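Local coordinates for protein sulfotransferase (Alicyclobacillus acidocaldarius subsp. acidocaldarius, PDB 3RNL) that probably transfers sulfo groups to an acceptor, as expected of a sulfotransferase with a P-loop-type alpha-beta-alpha fold, and binds magnesium ions, at residues D133-L138 and P157-R162; E52-P57 and G61-T66; Q170-L175 and E291-R296; E189-A192 and Q197-R200. All blocks are in the same frame, centred on the assembly; numbering follows the deposited sequence.

Contact 1 of 4, residues D133-L138 and P157-R162; sequences DERETL and PLWYYR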
loop_
_atom_site.group_PDB
_atom_site.type_symbol
_atom_site.label_atom_id
_atom_site.label_comp_id
_atom_site.label_asym_id
_atom_site.label_seq_id
_atom_site.Cartn_x
_atom_site.Cartn_y
_atom_site.Cartn_z
ATOM N N ASP A 133 -16.700 7.504 -6.328
ATOM C CA ASP A 133 -16.254 7.776 -7.683
ATOM C C ASP A 133 -17.244 7.300 -8.753
ATOM O O ASP A 133 -16.954 7.366 -9.950
ATOM C CB ASP A 133 -14.850 7.223 -7.897
ATOM C CG ASP A 133 -13.802 8.042 -7.160
ATOM O OD1 ASP A 133 -14.129 9.173 -6.726
ATOM O OD2 ASP A 133 -12.663 7.570 -7.009
ATOM N N GLU A 134 -18.395 6.815 -8.295
ATOM C CA GLU A 134 -19.504 6.397 -9.156
ATOM C C GLU A 134 -19.145 5.193 -10.028
ATOM O O GLU A 134 -19.699 4.994 -11.104
ATOM C CB GLU A 134 -20.009 7.578 -9.989
ATOM C CG GLU A 134 -20.436 8.753 -9.118
ATOM C CD GLU A 134 -21.263 9.775 -9.864
ATOM O OE1 GLU A 134 -20.694 10.515 -10.692
ATOM O OE2 GLU A 134 -22.487 9.839 -9.619
ATOM N N ARG A 135 -18.181 4.408 -9.563
ATOM C CA ARG A 135 -17.838 3.141 -10.200
ATOM C C ARG A 135 -18.719 1.970 -9.754
ATOM O O ARG A 135 -19.025 1.071 -10.536
ATOM C CB ARG A 135 -16.353 2.858 -9.981
ATOM C CG ARG A 135 -15.501 3.957 -10.609
ATOM C CD ARG A 135 -14.066 3.958 -10.119
ATOM N NE ARG A 135 -13.323 2.781 -10.548
ATOM C CZ ARG A 135 -12.068 2.526 -10.174
ATOM N NH1 ARG A 135 -11.428 3.374 -9.377
ATOM N NH2 ARG A 135 -11.445 1.435 -10.605
ATOM N N GLU A 136 -19.077 1.977 -8.473
ATOM C CA GLU A 136 -19.910 0.927 -7.879
ATOM C C GLU A 136 -21.250 1.504 -7.434
ATOM O O GLU A 136 -21.278 2.502 -6.709
ATOM C CB GLU A 136 -19.191 0.313 -6.676
ATOM C CG GLU A 136 -20.008 -0.750 -5.933
ATOM C CD GLU A 136 -20.408 -1.916 -6.835
ATOM O OE1 GLU A 136 -21.323 -1.748 -7.673
ATOM O OE2 GLU A 136 -19.803 -3.000 -6.715
ATOM N N THR A 137 -22.354 0.981 -7.965
ATOM C CA THR A 137 -23.671 1.359 -7.463
ATOM C C THR A 137 -24.348 0.345 -6.531
ATOM O O THR A 137 -25.394 0.634 -5.957
ATOM C CB THR A 137 -24.624 1.623 -8.635
ATOM O OG1 THR A 137 -24.666 0.454 -9.464
ATOM C CG2 THR A 137 -24.135 2.809 -9.455
ATOM N N LEU A 138 -23.749 -0.831 -6.392
ATOM C CA LEU A 138 -24.311 -1.909 -5.568
ATOM C C LEU A 138 -24.071 -1.669 -4.084
ATOM O O LEU A 138 -23.200 -0.890 -3.710
ATOM C CB LEU A 138 -23.743 -3.275 -5.968
ATOM C CG LEU A 138 -23.989 -3.721 -7.415
ATOM C CD1 LEU A 138 -23.156 -4.959 -7.723
ATOM C CD2 LEU A 138 -25.458 -3.980 -7.663
ATOM N N PRO A 157 -7.333 -4.208 -8.782
ATOM C CA PRO A 157 -7.357 -4.768 -7.420
ATOM C C PRO A 157 -8.102 -3.923 -6.392
ATOM O O PRO A 157 -8.372 -4.441 -5.311
ATOM C CB PRO A 157 -5.872 -4.924 -7.037
ATOM C CG PRO A 157 -5.104 -4.700 -8.287
ATOM C CD PRO A 157 -5.963 -3.936 -9.250
ATOM N N LEU A 158 -8.425 -2.665 -6.688
ATOM C CA LEU A 158 -9.249 -1.899 -5.743
ATOM C C LEU A 158 -10.546 -2.650 -5.455
ATOM O O LEU A 158 -11.106 -2.555 -4.358
ATOM C CB LEU A 158 -9.550 -0.493 -6.276
ATOM C CG LEU A 158 -10.268 0.468 -5.310
ATOM C CD1 LEU A 158 -9.543 0.571 -3.957
ATOM C CD2 LEU A 158 -10.408 1.846 -5.947
ATOM N N TRP A 159 -11.012 -3.408 -6.442
ATOM C CA TRP A 159 -12.233 -4.181 -6.280
ATOM C C TRP A 159 -12.038 -5.457 -5.458
ATOM O O TRP A 159 -13.034 -6.111 -5.112
ATOM C CB TRP A 159 -12.810 -4.588 -7.641
ATOM C CG TRP A 159 -13.149 -3.474 -8.585
ATOM C CD1 TRP A 159 -12.317 -2.898 -9.517
ATOM C CD2 TRP A 159 -14.432 -2.857 -8.759
ATOM N NE1 TRP A 159 -13.002 -1.943 -10.237
ATOM C CE2 TRP A 159 -14.298 -1.896 -9.791
ATOM C CE3 TRP A 159 -15.673 -3.013 -8.139
ATOM C CZ2 TRP A 159 -15.363 -1.097 -10.214
ATOM C CZ3 TRP A 159 -16.744 -2.218 -8.567
ATOM C CH2 TRP A 159 -16.576 -1.270 -9.588
ATOM N N TYR A 160 -10.804 -5.847 -5.122
ATOM C CA TYR A 160 -10.726 -7.174 -4.530
ATOM C C TYR A 160 -10.672 -6.946 -3.030
ATOM O O TYR A 160 -9.599 -6.916 -2.414
ATOM C CB TYR A 160 -9.384 -7.830 -4.918
ATOM C CG TYR A 160 -9.056 -7.983 -6.401
ATOM C CD1 TYR A 160 -9.987 -7.717 -7.398
ATOM C CD2 TYR A 160 -7.788 -8.405 -6.788
ATOM C CE1 TYR A 160 -9.643 -7.860 -8.755
ATOM C CE2 TYR A 160 -7.442 -8.549 -8.118
ATOM C CZ TYR A 160 -8.363 -8.273 -9.095
ATOM O OH TYR A 160 -7.976 -8.425 -10.417
ATOM N N TYR A 161 -11.834 -7.047 -2.410
ATOM C CA TYR A 161 -11.973 -6.627 -1.030
ATOM C C TYR A 161 -11.211 -7.577 -0.142
ATOM O O TYR A 161 -10.475 -7.156 0.750
ATOM C CB TYR A 161 -13.445 -6.643 -0.640
ATOM C CG TYR A 161 -14.248 -5.632 -1.407
ATOM C CD1 TYR A 161 -13.949 -4.281 -1.333
ATOM C CD2 TYR A 161 -15.321 -6.029 -2.200
ATOM C CE1 TYR A 161 -14.684 -3.345 -2.045
ATOM C CE2 TYR A 161 -16.057 -5.106 -2.911
ATOM C CZ TYR A 161 -15.744 -3.769 -2.825
ATOM O OH TYR A 161 -16.489 -2.852 -3.535
ATOM N N ARG A 162 -11.421 -8.863 -0.380
ATOM C CA ARG A 162 -10.765 -9.902 0.413
ATOM C C ARG A 162 -9.306 -10.121 0.003
ATOM O O ARG A 162 -8.421 -10.169 0.861
ATOM C CB ARG A 162 -11.540 -11.231 0.313
ATOM C CG ARG A 162 -12.860 -11.265 1.092
ATOM C CD ARG A 162 -13.655 -12.553 0.757
ATOM N NE ARG A 162 -14.531 -12.969 1.862
ATOM C CZ ARG A 162 -15.821 -12.661 1.956
ATOM N NH1 ARG A 162 -16.398 -11.930 1.014
ATOM N NH2 ARG A 162 -16.537 -13.088 2.990
#

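Contact 2 of 4, residues E52-P57 and G61-T66; sequences ERFTGP and GMNLYT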
loop_
_atom_site.group_PDB
_atom_site.type_symbol
_atom_site.label_atom_id
_atom_site.label_comp_id
_atom_site.label_asym_id
_atom_site.label_seq_id
_atom_site.Cartn_x
_atom_site.Cartn_y
_atom_site.Cartn_z
ATOM N N GLU A 52 -3.624 -8.421 -19.060
ATOM C CA GLU A 52 -3.419 -7.660 -20.285
ATOM C C GLU A 52 -4.056 -6.286 -20.189
ATOM O O GLU A 52 -3.495 -5.294 -20.649
ATOM C CB GLU A 52 -3.966 -8.397 -21.507
ATOM C CG GLU A 52 -3.675 -7.665 -22.807
ATOM C CD GLU A 52 -4.239 -8.372 -24.023
ATOM O OE1 GLU A 52 -5.137 -9.228 -23.855
ATOM O OE2 GLU A 52 -3.783 -8.070 -25.148
ATOM N N ARG A 53 -5.264 -6.231 -19.642
ATOM C CA ARG A 53 -5.874 -4.947 -19.329
ATOM C C ARG A 53 -6.916 -5.088 -18.222
ATOM O O ARG A 53 -7.534 -6.151 -18.054
ATOM C CB ARG A 53 -6.463 -4.271 -20.579
ATOM C CG ARG A 53 -7.826 -4.756 -20.983
ATOM C CD ARG A 53 -8.392 -3.964 -22.177
ATOM N NE ARG A 53 -8.737 -2.582 -21.845
ATOM C CZ ARG A 53 -9.945 -2.183 -21.451
ATOM N NH1 ARG A 53 -10.935 -3.066 -21.328
ATOM N NH2 ARG A 53 -10.167 -0.899 -21.176
ATOM N N PHE A 54 -7.119 -4.014 -17.472
ATOM C CA PHE A 54 -8.129 -4.007 -16.414
ATOM C C PHE A 54 -9.449 -3.599 -17.037
ATOM O O PHE A 54 -9.509 -2.643 -17.821
ATOM C CB PHE A 54 -7.752 -3.031 -15.299
ATOM C CG PHE A 54 -6.477 -3.397 -14.597
ATOM C CD1 PHE A 54 -6.436 -4.504 -13.758
ATOM C CD2 PHE A 54 -5.320 -2.649 -14.789
ATOM C CE1 PHE A 54 -5.254 -4.860 -13.093
ATOM C CE2 PHE A 54 -4.132 -2.991 -14.133
ATOM C CZ PHE A 54 -4.098 -4.094 -13.284
ATOM N N THR A 55 -10.471 -4.402 -16.771
ATOM C CA THR A 55 -11.777 -4.275 -17.415
ATOM C C THR A 55 -12.936 -3.622 -16.655
ATOM O O THR A 55 -14.042 -3.533 -17.186
ATOM C CB THR A 55 -12.226 -5.641 -17.870
ATOM O OG1 THR A 55 -12.517 -6.424 -16.710
ATOM C CG2 THR A 55 -11.090 -6.297 -18.642
ATOM N N GLY A 56 -12.724 -3.233 -15.404
ATOM C CA GLY A 56 -13.825 -2.731 -14.595
ATOM C C GLY A 56 -14.185 -1.287 -14.894
ATOM O O GLY A 56 -13.421 -0.565 -15.530
ATOM N N PRO A 57 -15.360 -0.853 -14.428
ATOM C CA PRO A 57 -15.762 0.547 -14.613
ATOM C C PRO A 57 -14.808 1.499 -13.895
ATOM O O PRO A 57 -14.530 1.324 -12.709
ATOM C CB PRO A 57 -17.176 0.610 -14.006
ATOM C CG PRO A 57 -17.375 -0.645 -13.266
ATOM C CD PRO A 57 -16.390 -1.669 -13.763
ATOM N N GLY A 61 -7.444 4.313 -15.256
ATOM C CA GLY A 61 -6.235 4.830 -14.634
ATOM C C GLY A 61 -5.135 3.800 -14.449
ATOM O O GLY A 61 -3.951 4.070 -14.666
HETATM N N MSE A 62 -5.506 2.591 -14.044
HETATM C CA MSE A 62 -4.487 1.575 -13.857
HETATM C C MSE A 62 -3.973 1.063 -15.201
HETATM O O MSE A 62 -2.872 0.540 -15.285
HETATM C CB MSE A 62 -4.992 0.425 -12.965
HETATM C CG MSE A 62 -5.077 0.799 -11.491
HETATM SE SE MSE A 62 -3.296 0.907 -10.654
HETATM C CE MSE A 62 -2.949 -0.980 -10.536
ATOM N N ASN A 63 -4.773 1.196 -16.256
ATOM C CA ASN A 63 -4.258 0.895 -17.584
ATOM C C ASN A 63 -3.375 2.009 -18.135
ATOM O O ASN A 63 -2.316 1.763 -18.700
ATOM C CB ASN A 63 -5.409 0.684 -18.570
ATOM C CG ASN A 63 -6.204 -0.587 -18.293
ATOM O OD1 ASN A 63 -5.646 -1.606 -17.890
ATOM N ND2 ASN A 63 -7.512 -0.522 -18.505
ATOM N N LEU A 64 -3.925 3.219 -18.076
ATOM C CA LEU A 64 -3.381 4.424 -18.707
ATOM C C LEU A 64 -2.349 5.273 -17.977
ATOM O O LEU A 64 -1.554 5.956 -18.634
ATOM C CB LEU A 64 -4.523 5.303 -19.218
ATOM C CG LEU A 64 -5.480 4.567 -20.155
ATOM C CD1 LEU A 64 -6.612 5.485 -20.607
ATOM C CD2 LEU A 64 -4.717 4.018 -21.356
ATOM N N TYR A 65 -2.446 5.342 -16.646
ATOM C CA TYR A 65 -1.574 6.258 -15.891
ATOM C C TYR A 65 -0.367 5.565 -15.287
ATOM O O TYR A 65 0.507 6.222 -14.732
ATOM C CB TYR A 65 -2.324 6.979 -14.754
ATOM C CG TYR A 65 -3.661 7.579 -15.138
ATOM C CD1 TYR A 65 -3.951 7.909 -16.458
ATOM C CD2 TYR A 65 -4.634 7.793 -14.171
ATOM C CE1 TYR A 65 -5.203 8.442 -16.800
ATOM C CE2 TYR A 65 -5.867 8.320 -14.498
ATOM C CZ TYR A 65 -6.145 8.639 -15.806
ATOM O OH TYR A 65 -7.391 9.143 -16.094
ATOM N N THR A 66 -0.310 4.244 -15.403
ATOM C CA THR A 66 0.829 3.500 -14.892
ATOM C C THR A 66 2.009 3.702 -15.842
ATOM O O THR A 66 1.829 4.001 -17.035
ATOM C CB THR A 66 0.488 1.996 -14.741
ATOM O OG1 THR A 66 -0.260 1.561 -15.882
ATOM C CG2 THR A 66 -0.388 1.768 -13.503
HETATM O O HOH W 1 -3.173 -2.631 -18.421
HETATM O O HOH W 2 -8.327 1.739 -20.579
#

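Contact 3 of 4, residues Q170-L175 and E291-R296; sequences QVKRYL and EALIHR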
loop_
_atom_site.group_PDB
_atom_site.type_symbol
_atom_site.label_atom_id
_atom_site.label_comp_id
_atom_site.label_asym_id
_atom_site.label_seq_id
_atom_site.Cartn_x
_atom_site.Cartn_y
_atom_site.Cartn_z
ATOM N N GLN A 170 1.721 -11.561 1.515
ATOM C CA GLN A 170 2.261 -10.406 0.800
ATOM C C GLN A 170 3.425 -9.815 1.575
ATOM O O GLN A 170 4.466 -9.490 1.008
ATOM C CB GLN A 170 1.177 -9.330 0.635
ATOM C CG GLN A 170 -0.067 -9.861 -0.096
ATOM C CD GLN A 170 -1.191 -8.823 -0.138
ATOM O OE1 GLN A 170 -0.942 -7.653 -0.382
ATOM N NE2 GLN A 170 -2.428 -9.262 0.078
ATOM N N VAL A 171 3.232 -9.650 2.878
ATOM C CA VAL A 171 4.303 -9.129 3.727
ATOM C C VAL A 171 5.469 -10.126 3.802
ATOM O O VAL A 171 6.655 -9.728 3.731
ATOM C CB VAL A 171 3.758 -8.811 5.127
ATOM C CG1 VAL A 171 4.892 -8.435 6.078
ATOM C CG2 VAL A 171 2.708 -7.676 5.036
ATOM N N LYS A 172 5.153 -11.416 3.909
ATOM C CA LYS A 172 6.225 -12.418 3.961
ATOM C C LYS A 172 7.136 -12.308 2.739
ATOM O O LYS A 172 8.352 -12.431 2.846
ATOM C CB LYS A 172 5.666 -13.840 4.047
ATOM C CG LYS A 172 6.784 -14.901 4.088
ATOM C CD LYS A 172 6.224 -16.305 4.223
ATOM C CE LYS A 172 7.343 -17.345 4.434
ATOM N NZ LYS A 172 8.104 -17.653 3.172
ATOM N N ARG A 173 6.549 -12.094 1.569
ATOM C CA ARG A 173 7.370 -11.997 0.353
ATOM C C ARG A 173 8.385 -10.851 0.467
ATOM O O ARG A 173 9.546 -11.008 0.093
ATOM C CB ARG A 173 6.477 -11.835 -0.893
ATOM C CG ARG A 173 7.224 -11.779 -2.236
ATOM C CD ARG A 173 8.030 -13.050 -2.557
ATOM N NE ARG A 173 7.307 -14.312 -2.342
ATOM C CZ ARG A 173 6.482 -14.873 -3.220
ATOM N NH1 ARG A 173 5.896 -16.043 -2.934
ATOM N NH2 ARG A 173 6.232 -14.266 -4.384
ATOM N N TYR A 174 7.962 -9.698 0.990
ATOM C CA TYR A 174 8.905 -8.587 1.188
ATOM C C TYR A 174 9.948 -8.888 2.253
ATOM O O TYR A 174 11.130 -8.548 2.082
ATOM C CB TYR A 174 8.186 -7.271 1.505
ATOM C CG TYR A 174 7.726 -6.586 0.238
ATOM C CD1 TYR A 174 8.544 -5.652 -0.404
ATOM C CD2 TYR A 174 6.508 -6.920 -0.354
ATOM C CE1 TYR A 174 8.135 -5.028 -1.589
ATOM C CE2 TYR A 174 6.088 -6.297 -1.541
ATOM C CZ TYR A 174 6.910 -5.366 -2.155
ATOM O OH TYR A 174 6.504 -4.765 -3.336
ATOM N N LEU A 175 9.530 -9.497 3.359
ATOM C CA LEU A 175 10.506 -9.855 4.398
ATOM C C LEU A 175 11.507 -10.875 3.876
ATOM O O LEU A 175 12.710 -10.809 4.204
ATOM C CB LEU A 175 9.814 -10.403 5.642
ATOM C CG LEU A 175 8.959 -9.360 6.378
ATOM C CD1 LEU A 175 8.088 -10.025 7.429
ATOM C CD2 LEU A 175 9.866 -8.336 7.020
ATOM N N GLU A 291 0.643 -11.828 12.653
ATOM C CA GLU A 291 1.190 -11.478 13.972
ATOM C C GLU A 291 2.571 -12.094 14.170
ATOM O O GLU A 291 3.523 -11.433 14.612
ATOM C CB GLU A 291 0.269 -11.967 15.098
ATOM C CG GLU A 291 -1.025 -11.193 15.216
ATOM C CD GLU A 291 -1.894 -11.676 16.369
ATOM O OE1 GLU A 291 -1.866 -12.887 16.686
ATOM O OE2 GLU A 291 -2.603 -10.834 16.961
ATOM N N ALA A 292 2.673 -13.376 13.841
ATOM C CA ALA A 292 3.940 -14.093 13.997
ATOM C C ALA A 292 5.012 -13.568 13.039
ATOM O O ALA A 292 6.206 -13.556 13.367
ATOM C CB ALA A 292 3.734 -15.584 13.787
ATOM N N LEU A 293 4.594 -13.144 11.850
ATOM C CA LEU A 293 5.538 -12.621 10.858
ATOM C C LEU A 293 6.138 -11.287 11.286
ATOM O O LEU A 293 7.348 -11.089 11.200
ATOM C CB LEU A 293 4.869 -12.443 9.485
ATOM C CG LEU A 293 4.708 -13.683 8.605
ATOM C CD1 LEU A 293 3.840 -13.379 7.395
ATOM C CD2 LEU A 293 6.079 -14.212 8.166
ATOM N N ILE A 294 5.283 -10.370 11.729
ATOM C CA ILE A 294 5.723 -9.011 12.066
ATOM C C ILE A 294 6.029 -8.795 13.545
ATOM O O ILE A 294 6.333 -7.675 13.959
ATOM C CB ILE A 294 4.733 -7.929 11.559
ATOM C CG1 ILE A 294 3.410 -7.980 12.327
ATOM C CG2 ILE A 294 4.481 -8.105 10.048
ATOM C CD1 ILE A 294 2.459 -6.821 11.980
ATOM N N HIS A 295 5.931 -9.859 14.339
ATOM C CA HIS A 295 6.317 -9.813 15.746
ATOM C C HIS A 295 5.517 -8.837 16.577
ATOM O O HIS A 295 6.065 -8.199 17.472
ATOM C CB HIS A 295 7.792 -9.434 15.894
ATOM C CG HIS A 295 8.724 -10.368 15.200
ATOM N ND1 HIS A 295 10.074 -10.114 15.076
ATOM C CD2 HIS A 295 8.508 -11.567 14.612
ATOM C CE1 HIS A 295 10.649 -11.118 14.435
ATOM N NE2 HIS A 295 9.720 -12.011 14.142
ATOM N N ARG A 296 4.230 -8.720 16.307
ATOM C CA ARG A 296 3.402 -7.915 17.187
ATOM C C ARG A 296 1.970 -8.419 17.200
ATOM O O ARG A 296 1.532 -9.092 16.275
ATOM C CB ARG A 296 3.471 -6.437 16.804
ATOM C CG ARG A 296 2.892 -6.120 15.447
ATOM C CD ARG A 296 3.187 -4.668 15.084
ATOM N NE ARG A 296 2.665 -3.738 16.087
ATOM C CZ ARG A 296 2.787 -2.415 16.018
ATOM N NH1 ARG A 296 3.414 -1.854 14.991
ATOM N NH2 ARG A 296 2.277 -1.652 16.976
#

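Contact 4 of 4, residues E189-A192 and Q197-R200; sequences EEFA and QVVR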
loop_
_atom_site.group_PDB
_atom_site.type_symbol
_atom_site.label_atom_id
_atom_site.label_comp_id
_atom_site.label_asym_id
_atom_site.label_seq_id
_atom_site.Cartn_x
_atom_site.Cartn_y
_atom_site.Cartn_z
ATOM N N GLU A 189 -3.809 2.349 12.658
ATOM C CA GLU A 189 -4.383 2.824 13.908
ATOM C C GLU A 189 -3.365 3.649 14.749
ATOM O O GLU A 189 -3.721 4.661 15.378
ATOM C CB GLU A 189 -4.979 1.619 14.655
ATOM C CG GLU A 189 -6.119 0.859 13.867
ATOM C CD GLU A 189 -5.671 -0.126 12.723
ATOM O OE1 GLU A 189 -4.467 -0.508 12.623
ATOM O OE2 GLU A 189 -6.568 -0.542 11.920
ATOM N N GLU A 190 -2.107 3.225 14.746
ATOM C CA GLU A 190 -1.055 3.990 15.417
ATOM C C GLU A 190 -0.778 5.300 14.690
ATOM O O GLU A 190 -0.575 6.345 15.311
ATOM C CB GLU A 190 0.230 3.173 15.519
ATOM C CG GLU A 190 0.362 2.419 16.819
ATOM C CD GLU A 190 0.364 0.925 16.623
ATOM O OE1 GLU A 190 -0.503 0.244 17.217
ATOM O OE2 GLU A 190 1.238 0.432 15.881
ATOM N N PHE A 191 -0.764 5.238 13.363
ATOM C CA PHE A 191 -0.539 6.431 12.557
ATOM C C PHE A 191 -1.651 7.451 12.789
ATOM O O PHE A 191 -1.401 8.657 12.846
ATOM C CB PHE A 191 -0.431 6.038 11.075
ATOM C CG PHE A 191 -0.255 7.204 10.132
ATOM C CD1 PHE A 191 0.900 7.967 10.153
ATOM C CD2 PHE A 191 -1.238 7.507 9.197
ATOM C CE1 PHE A 191 1.074 9.027 9.272
ATOM C CE2 PHE A 191 -1.077 8.558 8.317
ATOM C CZ PHE A 191 0.088 9.323 8.350
ATOM N N ALA A 192 -2.882 6.972 12.940
ATOM C CA ALA A 192 -4.015 7.872 13.132
ATOM C C ALA A 192 -3.924 8.552 14.493
ATOM O O ALA A 192 -4.240 9.733 14.640
ATOM C CB ALA A 192 -5.331 7.111 13.000
ATOM N N GLN A 197 4.650 11.009 15.628
ATOM C CA GLN A 197 5.554 9.981 16.142
ATOM C C GLN A 197 5.867 8.959 15.058
ATOM O O GLN A 197 7.017 8.535 14.887
ATOM C CB GLN A 197 4.946 9.268 17.350
ATOM C CG GLN A 197 5.884 8.235 17.960
ATOM C CD GLN A 197 7.137 8.879 18.518
ATOM O OE1 GLN A 197 7.062 9.742 19.387
ATOM N NE2 GLN A 197 8.293 8.487 17.996
ATOM N N VAL A 198 4.836 8.540 14.333
ATOM C CA VAL A 198 5.041 7.550 13.281
ATOM C C VAL A 198 5.932 8.108 12.174
ATOM O O VAL A 198 6.840 7.436 11.697
ATOM C CB VAL A 198 3.708 7.038 12.698
ATOM C CG1 VAL A 198 3.965 6.145 11.472
ATOM C CG2 VAL A 198 2.931 6.279 13.764
ATOM N N VAL A 199 5.690 9.349 11.764
ATOM C CA VAL A 199 6.562 9.967 10.771
ATOM C C VAL A 199 8.015 10.044 11.254
ATOM O O VAL A 199 8.944 9.758 10.503
ATOM C CB VAL A 199 6.053 11.368 10.394
ATOM C CG1 VAL A 199 7.115 12.136 9.619
ATOM C CG2 VAL A 199 4.751 11.226 9.584
ATOM N N ARG A 200 8.216 10.436 12.511
ATOM C CA ARG A 200 9.575 10.479 13.049
ATOM C C ARG A 200 10.236 9.097 13.097
ATOM O O ARG A 200 11.439 8.978 12.868
ATOM C CB ARG A 200 9.582 11.116 14.441
ATOM C CG ARG A 200 9.367 12.608 14.393
ATOM C CD ARG A 200 9.125 13.150 15.797
ATOM N NE ARG A 200 9.309 14.590 15.856
ATOM C CZ ARG A 200 9.109 15.316 16.950
ATOM N NH1 ARG A 200 8.701 14.732 18.069
ATOM N NH2 ARG A 200 9.317 16.626 16.927
#

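Contact 1 of 4, residues D133-L138 and P157-R162
The indole of Trp159 sets its edge against Arg135 and Glu136, joining the turn after helix 119-132, closed by a Schellman motif at Glu134, to the 3-10 turn 157-159 in this P-loop-type fold. The tight, buried part lies at the six-membered ring. Trp159 CH2 meets Arg135 O at 3.5 Å, in the ring plane. Trp159 CZ3 meets Glu136 OE2 at 3.7 Å, again edge-on, with the carboxylate turned 85° from the ring. Glu136 CG sits anti to the backbone N (chi1 177°) and the chain bends at chi2, a shape that brings OE2 to the indole while OE1 receives the N-H of Leu138 (2.9 Å from Leu138 N) from above the carboxylate plane. Ser143 and Arg150 hold the same OE2. A leucine in place of Trp159 lacks the indole N-H and would probably leave Asp59 OD1 with one partner fewer and a gap beside Glu136. The looser side belongs to Arg135, which is partly exposed. Its guanidinium is anchored by Asp59, Glu156 and Pro57 O. Arg135 NH2 and Trp159 NE1 lie 3.7 Å apart because both turn to Asp59 OD1, while NH1 of Arg135 makes van der Waals contact with Leu158 CD2 at 3.9 Å.

Contact 2 of 4, residues E52-P57 and G61-T66
Asn63 reaches from helix 60-64 to the extended loop at Phe54 and binds its backbone twice. Asn63 CB carries the amide off the helix, with CG anti to the carbonyl carbon (chi1 -69°), which brings the amide up to the loop. Asn63 CG comes to 3.6 Å from Phe54 N. Beyond it the two branches part. Asn63 OD1 accepts the N-H of Phe54, 2.9 Å from Phe54 N and nearly straight at 176°, on a lone pair in the carbonyl plane; the same oxygen lies 3.3 Å from Phe54 CD2. Asn63 ND2 donates to Phe54 O at 3.0 Å, the acceptor lying almost in the amide plane. A water bridges Asn63 ND2 to Arg53 NH2 on the partly exposed side, while the Phe54 ring turns inward, its CD2 packing on CB of selenomethionine Met62 at 3.6 Å, and forms an edge-to-face pair with Phe50. An aspartate in place of Asn63 would keep an acceptor for Phe54 N but would probably leave Phe54 O without its donor. Gripping the N-H and C=O of one residue with one amide resembles the bonding of a hydrogen-bonded antiparallel pair, fixes the amide's flip and ties the loop to the next helix.

Contact 3 of 4, residues Q170-L175 and E291-R296
Leu293 and Lys172 meet at about a right angle where the C-terminal end of helix 273-294 packs on helix 167-178. Leu293 CD1, in the one of its two deposited conformers described here, rests on Lys172 CB at 3.8 Å, and CD2 of Leu293 lies 4.2 Å from both CB and CG of that lysine. Lys172 CG is anti to the backbone N (chi1 179°), and the chain runs away from the leucine to carry NZ to a salt bridge with Asp176. One step deeper, Val171 and Ile294 also cross at about a right angle, methyl against methyl, with Val171 CG1 4.0 Å from Ile294 CG2. Ile294 reaches on to Val185 of strand 183-187, and Leu175 to Val183, placing both helices over one outer strand of the parallel sheet. At the helix end Leu175 CD1 approaches Leu293 O at 4.0 Å, an oxygen that Arg180 binds; His295 then leaves the helix with positive phi. The contact is thus apolar, resting on methyl groups of Val171, Leu293 and Ile294 and the aliphatic base of Lys172, while charge stays at the margin, where Lys172 would tend to offset Asp176, seen to bind magnesium though no ion is bound to it in this chain.

Contact 4 of 4, residues E189-A192 and Q197-R200
Glu190 OE2, in the one of its two deposited conformers described here, is held by Arg296 in a salt bridge and by a glycerol probably from the crystallisation liquor, while the backbone O of the same Glu190 faces Val198 CG2 at 3.8 Å. This polar fringe edges a buried apolar joint between a short helix, 188-193, and the next one, 195-206, which follow strand 183-187. Val198 is the wedge. Its CG2 methyl enters against the backbone of the first helix, 3.7 Å from Phe191 CA, and its CG1, anti to the backbone N (chi1 172°), is turned to the phenyl group, 3.8 Å from Phe191 CD1. The two side chains cross at about a right angle, and Val198 CB lies in the plane of the ring, at its edge, 3.9 Å from Phe191 CD1. Farther along that rim Phe191 CE1 has Val199 CG2 beside it at 4.3 Å, also near the ring plane. Both residues go on to helix 21-29, the helix after the first strand: Phe191 touches Ser23 and Leu24, and Val199 touches Tyr27 and Leu28. The side chain of Val199 is about 6 Å from that of the magnesium ligand His31. Dispersion and shape carry this contact: Val198 fills the joint, Val199 adds a touch at the ring's edge, and the charged carboxylate is kept at the outer margin.

How the contacts relate
Contacts 1 and 2 form one neighbourhood, their centres about 14 Å apart: Arg135 NE lies 2.9 Å from Pro57 O, probably as a hydrogen bond, and Pro157 CD packs on Phe54 CE1. Contacts 3 and 4 are the other pair, centres about 19 Å apart, with contact 4 nested in the chain loop that contact 3 closes; Arg296 NH2 joins them by a salt bridge to Glu190 OE2, at 2.6 Å in the one of its two conformers described here. Contact 2 lies across the chain's centre from both. Magnesium falls nearer this second pair: the Leu175 side chain is about 8 Å from a bound magnesium ion, and that of Val199 about 11 Å from a bound magnesium ion.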